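Local coordinates for protein HTH-type transcriptional activator AmpR (Citrobacter freundii, PDB 3KOS) that regulates transcription of the AmpC beta-lactamase gene as a LysR-family DNA-binding protein, represented here by its effector-binding domain, at residues A[80-85]-A[174-179]. Residues are numbered along the deposited sequence; the frame is centred on the assembly and turned at random.
Sequences SALMSP and LTQIDL
Met83 and Ile177 form a single antiparallel hydrogen-bonded pair, where the loop between helix 161-165 and strand 181-187 meets strand 73-86 of the mixed sheet in this LysR-type effector-binding domain. Met83 N donates to Ile177 O at 2.8 Å, nearly straight at 173°, and Ile177 N returns a bond to Met83 O at 2.9 Å. Each carbonyl also receives a CA-H contact, the shorter from Gln176 CA to Met83 O at 3.1 Å. On the buried side the selenomethionine at 83 is turned about CG-SE to an eclipsed chi3 of -1°, which places CE 4.0 Å from both Ile177 CD1 and Leu179 CD1; Tyr65, Ile154 and helix 114-121 border this apolar cluster. The other side faces solvent: Leu82 and Gln176 are partly exposed and Asp178 is exposed. There Leu82 crosses the extended Gln176 side chain at about a right angle, CD1 touching its NE2, while CD2 lies 3.6 Å from Asp178 CB. Asp178 OD1 accepts a hydrogen bond from Gly180 N. Beyond the pair, a water bridges Ala81 O and Leu179 N; at the other end Ser84 OG, anti to its backbone N (chi1 -166°), donates to Thr175 O at 2.8 Å from above the carbonyl plane, and Trp118 NE1 bonds the same oxygen. Between 80-85 and 174-179 backbone pairing is thus confined to Met83 and Ile177, Leu82 and Ser84 bonding instead to Val157 and Ala155, while water and a serine hydroxyl continue the polar link.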
loop_
_atom_site.group_PDB
_atom_site.type_symbol
_atom_site.label_atom_id
_atom_site.label_comp_id
_atom_site.label_asym_id
_atom_site.label_seq_id
_atom_site.Cartn_x
_atom_site.Cartn_y
_atom_site.Cartn_z
ATOM N N SER A 80 -0.703 -19.738 4.674
ATOM C CA SER A 80 -1.246 -19.150 5.893
ATOM C C SER A 80 -0.808 -17.697 6.047
ATOM O O SER A 80 0.119 -17.241 5.374
ATOM C CB SER A 80 -0.816 -19.973 7.110
ATOM O OG SER A 80 0.599 -20.043 7.182
ATOM N N ALA A 81 -1.467 -16.986 6.960
ATOM C CA ALA A 81 -1.219 -15.571 7.169
ATOM C C ALA A 81 -1.345 -15.221 8.646
ATOM O O ALA A 81 -1.963 -14.217 9.009
ATOM C CB ALA A 81 -2.189 -14.737 6.324
ATOM N N LEU A 82 -0.748 -16.055 9.496
ATOM C CA LEU A 82 -0.797 -15.843 10.939
ATOM C C LEU A 82 -0.277 -14.462 11.323
ATOM O O LEU A 82 0.773 -14.028 10.852
ATOM C CB LEU A 82 0.010 -16.917 11.664
ATOM C CG LEU A 82 -0.466 -18.351 11.402
ATOM C CD1 LEU A 82 0.299 -19.328 12.290
ATOM C CD2 LEU A 82 -1.957 -18.459 11.657
HETATM N N MSE A 83 -1.019 -13.783 12.189
HETATM C CA MSE A 83 -0.702 -12.406 12.563
HETATM C C MSE A 83 -0.184 -12.265 13.980
HETATM O O MSE A 83 -0.604 -12.983 14.889
HETATM C CB MSE A 83 -1.933 -11.526 12.422
HETATM C CG MSE A 83 -2.500 -11.520 11.026
HETATM SE SE MSE A 83 -4.131 -10.447 10.965
HETATM C CE MSE A 83 -4.233 -9.916 12.827
ATOM N N SER A 84 0.719 -11.308 14.167
ATOM C CA SER A 84 1.291 -11.045 15.474
ATOM C C SER A 84 1.687 -9.568 15.523
ATOM O O SER A 84 1.838 -8.932 14.478
ATOM C CB SER A 84 2.507 -11.957 15.676
ATOM O OG SER A 84 2.917 -11.999 17.030
ATOM N N PRO A 85 1.828 -9.005 16.733
ATOM C CA PRO A 85 2.265 -7.611 16.821
ATOM C C PRO A 85 3.638 -7.416 16.192
ATOM O O PRO A 85 4.485 -8.302 16.277
ATOM C CB PRO A 85 2.329 -7.364 18.327
ATOM C CG PRO A 85 1.248 -8.248 18.878
ATOM C CD PRO A 85 1.299 -9.502 18.022
ATOM N N LEU A 174 5.684 -14.309 20.516
ATOM C CA LEU A 174 5.585 -15.505 19.695
ATOM C C LEU A 174 4.157 -15.796 19.248
ATOM O O LEU A 174 3.945 -16.386 18.190
ATOM C CB LEU A 174 6.127 -16.711 20.460
ATOM C CG LEU A 174 7.633 -16.693 20.705
ATOM C CD1 LEU A 174 8.068 -17.940 21.475
ATOM C CD2 LEU A 174 8.371 -16.588 19.378
ATOM N N THR A 175 3.185 -15.401 20.065
ATOM C CA THR A 175 1.794 -15.772 19.822
ATOM C C THR A 175 1.229 -15.148 18.557
ATOM O O THR A 175 1.353 -13.947 18.334
ATOM C CB THR A 175 0.878 -15.410 21.014
ATOM O OG1 THR A 175 1.310 -16.117 22.180
ATOM C CG2 THR A 175 -0.568 -15.790 20.708
ATOM N N GLN A 176 0.606 -15.986 17.731
ATOM C CA GLN A 176 0.016 -15.538 16.478
ATOM C C GLN A 176 -1.451 -15.950 16.403
ATOM O O GLN A 176 -1.840 -16.963 16.982
ATOM C CB GLN A 176 0.744 -16.177 15.307
ATOM C CG GLN A 176 2.232 -15.962 15.284
ATOM C CD GLN A 176 2.875 -16.726 14.161
ATOM O OE1 GLN A 176 3.443 -16.139 13.240
ATOM N NE2 GLN A 176 2.770 -18.050 14.213
ATOM N N ILE A 177 -2.258 -15.183 15.673
ATOM C CA ILE A 177 -3.660 -15.541 15.457
ATOM C C ILE A 177 -3.960 -15.690 13.964
ATOM O O ILE A 177 -3.263 -15.120 13.124
ATOM C CB ILE A 177 -4.632 -14.519 16.083
ATOM C CG1 ILE A 177 -4.384 -13.113 15.527
ATOM C CG2 ILE A 177 -4.505 -14.514 17.609
ATOM C CD1 ILE A 177 -5.404 -12.071 15.984
ATOM N N ASP A 178 -5.004 -16.453 13.646
ATOM C CA ASP A 178 -5.423 -16.683 12.267
ATOM C C ASP A 178 -6.784 -16.044 12.041
ATOM O O ASP A 178 -7.788 -16.505 12.581
ATOM C CB ASP A 178 -5.492 -18.192 12.000
ATOM C CG ASP A 178 -5.952 -18.535 10.587
ATOM O OD1 ASP A 178 -6.387 -17.643 9.829
ATOM O OD2 ASP A 178 -5.879 -19.730 10.230
ATOM N N LEU A 179 -6.811 -14.963 11.266
ATOM C CA LEU A 179 -8.061 -14.314 10.909
ATOM C C LEU A 179 -8.269 -14.373 9.397
ATOM O O LEU A 179 -9.080 -13.632 8.840
ATOM C CB LEU A 179 -8.073 -12.858 11.387
ATOM C CG LEU A 179 -7.924 -12.694 12.903
ATOM C CD1 LEU A 179 -7.965 -11.220 13.310
ATOM C CD2 LEU A 179 -9.009 -13.484 13.618
HETATM O O HOH W 1 -4.689 -14.112 9.432
#